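Local structure of organic hydroperoxide resistance protein (6D9N) at the interface of chains A and B. The protein probably detoxifies organic hydroperoxides as a thiol-dependent peroxidase that reduces them with a reactive cysteine pair. Residues are numbered along the deposited sequence; one frame, centred on the assembly and turned at random. Chains: chain A/B, Organic hydroperoxide resistance protein.

Contact 1: the interface of chains A and B. Residues chain A 92, 95, 100-102; chain B 128-130, 133.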
ATOM      1  N   ILE A  92       9.134   5.837   6.972  1.00  9.63           N
ATOM      2  CA  ILE A  92       8.747   5.022   8.124  1.00  9.60           C
ATOM      3  C   ILE A  92       9.557   5.461   9.336  1.00  9.69           C
ATOM      4  O   ILE A  92      10.743   5.786   9.210  1.00 10.42           O
ATOM      5  CB  ILE A  92       8.937   3.509   7.838  1.00  9.62           C
ATOM      6  CG1 ILE A  92       8.499   2.677   9.043  1.00 10.63           C
ATOM      7  CG2 ILE A  92      10.384   3.193   7.431  1.00 10.61           C
ATOM      8  CD1 ILE A  92       8.607   1.184   8.881  1.00 12.79           C
ATOM      9  N   ILE A  95       6.643   5.097  16.199  1.00 14.09           N
ATOM     10  CA  ILE A  95       5.566   5.923  16.743  1.00 15.29           C
ATOM     11  C   ILE A  95       5.279   5.530  18.192  1.00 18.16           C
ATOM     12  O   ILE A  95       5.967   4.684  18.767  1.00 18.43           O
ATOM     13  CB  ILE A  95       4.303   5.890  15.859  1.00 14.57           C
ATOM     14  CG1 ILE A  95       3.742   4.470  15.654  1.00 14.84           C
ATOM     15  CG2 ILE A  95       4.581   6.498  14.467  1.00 15.09           C
ATOM     16  CD1 ILE A  95       2.448   4.468  14.834  1.00 15.64           C
ATOM     17  N   PHE A 100       5.479   1.095  14.350  1.00  9.67           N
ATOM     18  CA  PHE A 100       6.018   1.941  13.295  1.00  9.41           C
ATOM     19  C   PHE A 100       4.897   2.537  12.468  1.00  9.20           C
ATOM     20  O   PHE A 100       3.827   1.938  12.326  1.00  9.56           O
ATOM     21  CB  PHE A 100       7.011   1.151  12.413  1.00 10.37           C
ATOM     22  CG  PHE A 100       8.175   0.649  13.209  1.00 10.93           C
ATOM     23  CD1 PHE A 100       8.134  -0.595  13.817  1.00 13.09           C
ATOM     24  CD2 PHE A 100       9.277   1.462  13.426  1.00 12.09           C
ATOM     25  CE1 PHE A 100       9.171  -1.035  14.617  1.00 14.20           C
ATOM     26  CE2 PHE A 100      10.333   1.023  14.220  1.00 13.33           C
ATOM     27  CZ  PHE A 100      10.272  -0.221  14.823  1.00 13.82           C
ATOM     28  N   GLY A 101       5.141   3.749  11.962  1.00  8.99           N
ATOM     29  CA  GLY A 101       4.147   4.463  11.184  1.00  9.34           C
ATOM     30  C   GLY A 101       4.761   5.052   9.930  1.00  8.76           C
ATOM     31  O   GLY A 101       5.974   5.247   9.818  1.00  9.75           O
ATOM     32  N   LEU A 102       3.875   5.347   8.967  1.00  8.35           N
ATOM     33  CA  LEU A 102       4.246   5.966   7.700  1.00  8.52           C
ATOM     34  C   LEU A 102       3.987   7.461   7.691  1.00  8.34           C
ATOM     35  O   LEU A 102       3.220   8.001   8.493  1.00  9.28           O
ATOM     36  CB  LEU A 102       3.453   5.320   6.544  1.00  9.49           C
ATOM     37  CG  LEU A 102       3.616   3.795   6.444  1.00 10.01           C
ATOM     38  CD1 LEU A 102       2.828   3.286   5.244  1.00 12.52           C
ATOM     39  CD2 LEU A 102       5.100   3.386   6.383  1.00 10.65           C
TER
ATOM     40  N   VAL B 128       2.587  -3.204  15.435  1.00 11.45           N
ATOM     41  CA  VAL B 128       3.899  -2.873  14.881  1.00 11.25           C
ATOM     42  C   VAL B 128       3.793  -2.453  13.422  1.00 10.45           C
ATOM     43  O   VAL B 128       4.410  -1.468  13.017  1.00 11.03           O
ATOM     44  CB  VAL B 128       4.835  -4.092  15.056  1.00 10.98           C
ATOM     45  CG1 VAL B 128       6.139  -3.926  14.264  1.00 12.16           C
ATOM     46  CG2 VAL B 128       5.127  -4.316  16.527  1.00 12.27           C
ATOM     47  N   CYS B 129       3.014  -3.198  12.640  0.70 10.19           N
ATOM     48  CA  CYS B 129       2.858  -3.015  11.195  0.70 10.17           C
ATOM     49  C   CYS B 129       2.393  -1.601  10.827  0.70  8.87           C
ATOM     50  O   CYS B 129       1.267  -1.207  11.194  0.70  8.58           O
ATOM     51  CB  CYS B 129       1.827  -4.049  10.736  0.70 12.19           C
ATOM     52  SG  CYS B 129       1.293  -3.967   9.042  0.70 11.54           S
ATOM     53  N   PRO B 130       3.163  -0.850  10.040  1.00  7.98           N
ATOM     54  CA  PRO B 130       2.670   0.484   9.650  1.00  7.91           C
ATOM     55  C   PRO B 130       1.382   0.490   8.859  1.00  6.95           C
ATOM     56  O   PRO B 130       0.635   1.470   8.980  1.00  7.89           O
ATOM     57  CB  PRO B 130       3.831   1.073   8.833  1.00  9.48           C
ATOM     58  CG  PRO B 130       5.013   0.468   9.491  1.00 10.07           C
ATOM     59  CD  PRO B 130       4.601  -0.961   9.851  1.00  9.33           C
ATOM     60  N   ASN B 133      -1.328   0.510  11.443  1.00  8.34           N
ATOM     61  CA  ASN B 133      -1.452   1.821  12.066  1.00  8.67           C
ATOM     62  C   ASN B 133      -2.030   2.853  11.112  1.00  9.12           C
ATOM     63  O   ASN B 133      -2.777   3.728  11.547  1.00 11.08           O
ATOM     64  CB  ASN B 133      -0.089   2.252  12.607  1.00  9.29           C
ATOM     65  CG  ASN B 133       0.329   1.389  13.784  1.00 10.34           C
ATOM     66  OD1 ASN B 133      -0.463   1.183  14.702  1.00 12.26           O
ATOM     67  ND2 ASN B 133       1.557   0.884  13.772  1.00  9.78           N
TER
HETATM   68  O   HOH W   1       1.296   4.206   9.580  1.00  9.55           O

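Contact 2: the interface of chains A and B. Residues chain A 19, 27, 54, 57; chain B 60-61, 64-65, 131.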
ATOM      1  N   ALA A  19       2.292 -13.558   1.643  1.00  8.98           N
ATOM      2  CA  ALA A  19       3.682 -13.301   1.980  1.00  9.14           C
ATOM      3  C   ALA A  19       4.191 -14.417   2.866  1.00  8.96           C
ATOM      4  O   ALA A  19       3.496 -14.840   3.800  1.00  9.55           O
ATOM      5  CB  ALA A  19       3.796 -11.979   2.761  1.00 10.01           C
ATOM      6  N   VAL A  27       6.544 -12.547  -1.863  1.00 11.43           N
ATOM      7  CA  VAL A  27       5.147 -12.137  -1.958  0.67 10.99           C
ATOM      8  C   VAL A  27       4.607 -12.533  -3.320  1.00 11.67           C
ATOM      9  O   VAL A  27       5.305 -12.370  -4.330  1.00 13.21           O
ATOM     10  CB  VAL A  27       5.035 -10.612  -1.828  0.67 11.55           C
ATOM     11  CG1 VAL A  27       3.577 -10.195  -1.917  0.67 12.03           C
ATOM     12  CG2 VAL A  27       5.641 -10.151  -0.532  0.67 12.01           C
ATOM     13  N   PRO A  54       7.797  -3.303   1.987  1.00  8.10           N
ATOM     14  CA  PRO A  54       6.387  -2.858   2.039  1.00  8.21           C
ATOM     15  C   PRO A  54       6.243  -1.358   1.908  1.00  7.09           C
ATOM     16  O   PRO A  54       5.213  -0.879   1.411  1.00  7.43           O
ATOM     17  CB  PRO A  54       5.874  -3.441   3.359  1.00  9.81           C
ATOM     18  CG  PRO A  54       6.884  -4.528   3.733  1.00  9.70           C
ATOM     19  CD  PRO A  54       8.188  -4.065   3.197  1.00  9.13           C
ATOM     20  N   LEU A  57       6.162  -0.784  -1.794  1.00  7.20           N
ATOM     21  CA  LEU A  57       4.865  -1.182  -2.318  1.00  7.44           C
ATOM     22  C   LEU A  57       3.806  -0.132  -2.009  1.00  6.95           C
ATOM     23  O   LEU A  57       2.917   0.119  -2.836  1.00  7.35           O
ATOM     24  CB  LEU A  57       4.473  -2.560  -1.768  1.00  8.25           C
ATOM     25  CG  LEU A  57       5.289  -3.697  -2.397  1.00 11.35           C
ATOM     26  CD1 LEU A  57       5.259  -4.960  -1.490  1.00 12.43           C
ATOM     27  CD2 LEU A  57       4.854  -4.018  -3.814  1.00 14.43           C
TER
ATOM     28  N   ALA B  60      -0.373  -6.928  -1.590  1.00  7.35           N
ATOM     29  CA  ALA B  60       1.009  -7.383  -1.525  1.00  7.97           C
ATOM     30  C   ALA B  60       1.765  -6.669  -0.406  1.00  7.65           C
ATOM     31  O   ALA B  60       2.464  -7.304   0.413  1.00  8.23           O
ATOM     32  CB  ALA B  60       1.673  -7.160  -2.876  1.00  8.95           C
ATOM     33  N   GLY B  61       1.619  -5.341  -0.345  1.00  7.78           N
ATOM     34  CA  GLY B  61       2.314  -4.581   0.680  1.00  7.42           C
ATOM     35  C   GLY B  61       1.836  -4.917   2.081  1.00  6.77           C
ATOM     36  O   GLY B  61       2.648  -4.999   3.007  1.00  7.89           O
ATOM     37  N   ALA B  64       3.035  -8.377   3.205  1.00  7.51           N
ATOM     38  CA  ALA B  64       4.454  -8.321   3.533  1.00  8.55           C
ATOM     39  C   ALA B  64       4.728  -7.516   4.804  1.00  7.37           C
ATOM     40  O   ALA B  64       5.571  -7.915   5.624  1.00  8.06           O
ATOM     41  CB  ALA B  64       5.210  -7.731   2.347  1.00  9.26           C
ATOM     42  N   CYS B  65       4.058  -6.381   4.991  0.70  7.80           N
ATOM     43  CA  CYS B  65       4.229  -5.584   6.199  0.70  7.53           C
ATOM     44  C   CYS B  65       3.863  -6.404   7.424  0.70  7.20           C
ATOM     45  O   CYS B  65       4.595  -6.445   8.427  0.70  8.04           O
ATOM     46  CB  CYS B  65       3.305  -4.347   6.100  0.70  7.96           C
ATOM     47  SG  CYS B  65       3.446  -3.226   7.543  0.70  9.21           S
ATOM     48  N   TYR B 131       1.087  -0.540   8.071  1.00  7.50           N
ATOM     49  CA  TYR B 131      -0.164  -0.513   7.317  1.00  7.13           C
ATOM     50  C   TYR B 131      -1.349  -0.615   8.257  1.00  7.51           C
ATOM     51  O   TYR B 131      -2.398   0.015   8.015  1.00  8.20           O
ATOM     52  CB  TYR B 131      -0.250  -1.660   6.332  1.00  8.05           C
ATOM     53  CG  TYR B 131       0.499  -1.531   5.005  1.00  7.13           C
ATOM     54  CD1 TYR B 131      -0.157  -1.768   3.814  1.00  7.59           C
ATOM     55  CD2 TYR B 131       1.857  -1.234   4.952  1.00  8.11           C
ATOM     56  CE1 TYR B 131       0.509  -1.708   2.575  1.00  7.79           C
ATOM     57  CE2 TYR B 131       2.549  -1.174   3.752  1.00  7.76           C
ATOM     58  CZ  TYR B 131       1.876  -1.445   2.558  1.00  7.59           C
ATOM     59  OH  TYR B 131       2.539  -1.431   1.343  1.00  8.45           O
TER

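Contact 1: the interface of chains A and B
The side-chain amide of B:Asn133 donates from ND2 to the backbone carbonyl of A:Phe100, 2.9 Å from its O atom. The bond is somewhat bent, with 149° at the hydrogen. The amide nitrogen stands 32° off the plane of that carbonyl, and the oxygen in turn lies a little outside the plane of the B:Asn133 amide. The same residue of chain A is held at its other end, where A:Phe100 N donates to the carbonyl O of B:Val128 at 3.1 Å. A:Phe100 thus pairs through its backbone N and O with two segments of chain B. CD1 of A:Ile95 lies over a face of the B:Asn133 amide, 3.9 Å from its CG, the two side chains running past each other in opposite senses. A:Ile95 reaches there with CG1 lodged between its own backbone N and carbonyl carbon (chi1 58°). Next to the polar pair, the ring of B:Pro130 is packed among aliphatic groups of chain A. Its CG meets CB of A:Phe100 at 3.6 Å and CD1 of A:Ile92 at 3.7 Å, while its CB touches CD2 of A:Leu102 at 3.6 Å, with the leucine side chain roughly perpendicular to the proline. The phenyl ring of A:Phe100 presents its edge to B:Val128 O, which lies in the ring plane, and its CD1 is 3.9 Å from B:Val128 CG1. A water bridges A:Leu102 N and B:Pro130 O, linking the strand to the proline backbone beside the apolar packing. In the fold, chain A supplies the end of strand 85-94, the turn after it and the start of strand 100-109. These lie against the junction in chain B where helix 115-128 ends, B:Cys129 follows and helix 130-135 begins.

Contact 2: the interface of chains A and B
B:Tyr131 points its phenol OH at the carbonyl O of A:Pro54, to which it donates a hydrogen bond of 2.7 Å. The acceptor lies in the plane of the tyrosine ring, at its edge, and the hydroxyl is tilted 22° from the carbonyl plane. One face of the same ring, toward its rim, is met by the carbonyl O of B:Gly61 in its own chain. The tight part of the contact surrounds A:Pro54, the first residue of helix 54-77, which has 56 Å² hidden by chain B. Its pyrrolidine ring rests on the backbone and the small side chains of the partner's helix 54-77: CB is 3.6 Å from B:Gly61 O, and CG is 3.8 Å from B:Cys65 CA and 3.9 Å from B:Ala64 CB. A:Leu57, one turn further along, adds its CD1 branch at 3.7 Å from B:Gly61 CA, where the glycine has no side chain to hold it off. On the strand side contact distances are similar but far less surface is hidden, and the packing is purely apolar. A:Val27 splits its branches, CG1 to B:Ala60 CB at 3.7 Å and CG2 to B:Ala64 CB at 3.8 Å, while A:Ala19 contributes little beyond a methyl beside B:Ala64. B:Cys65 turns SG anti to its backbone N (chi1 -179°), which directs the sulfur away from A:Pro54 and toward B:Cys129, with which it can form a disulfide, leaving CB against the proline. The site is a helix-to-helix and strand-to-helix seam of the dimer; it backs the helix that bears B:Cys65, the peroxidatic cysteine of Ohr proteins, with B:Cys129 the resolving one, and so probably helps to position it.

About 13 Å separates the C-alpha centres of contact 1 and contact 2, which meet in chain B at helix 130-135: B:Pro130 and B:Asn133 serve the first, B:Tyr131 the second. The cysteine pair is spread over both: B:Cys65 belongs to contact 2, while B:Cys129, in contact 1, is not itself covered by chain A, but its neighbours B:Val128 and B:Pro130 are held by it. Two-fold symmetry repeats each contact with the chains exchanged, giving the other cysteine pair the same support. This fits the intertwined dimer typical of Ohr proteins, in which each active site probably depends on the partner chain.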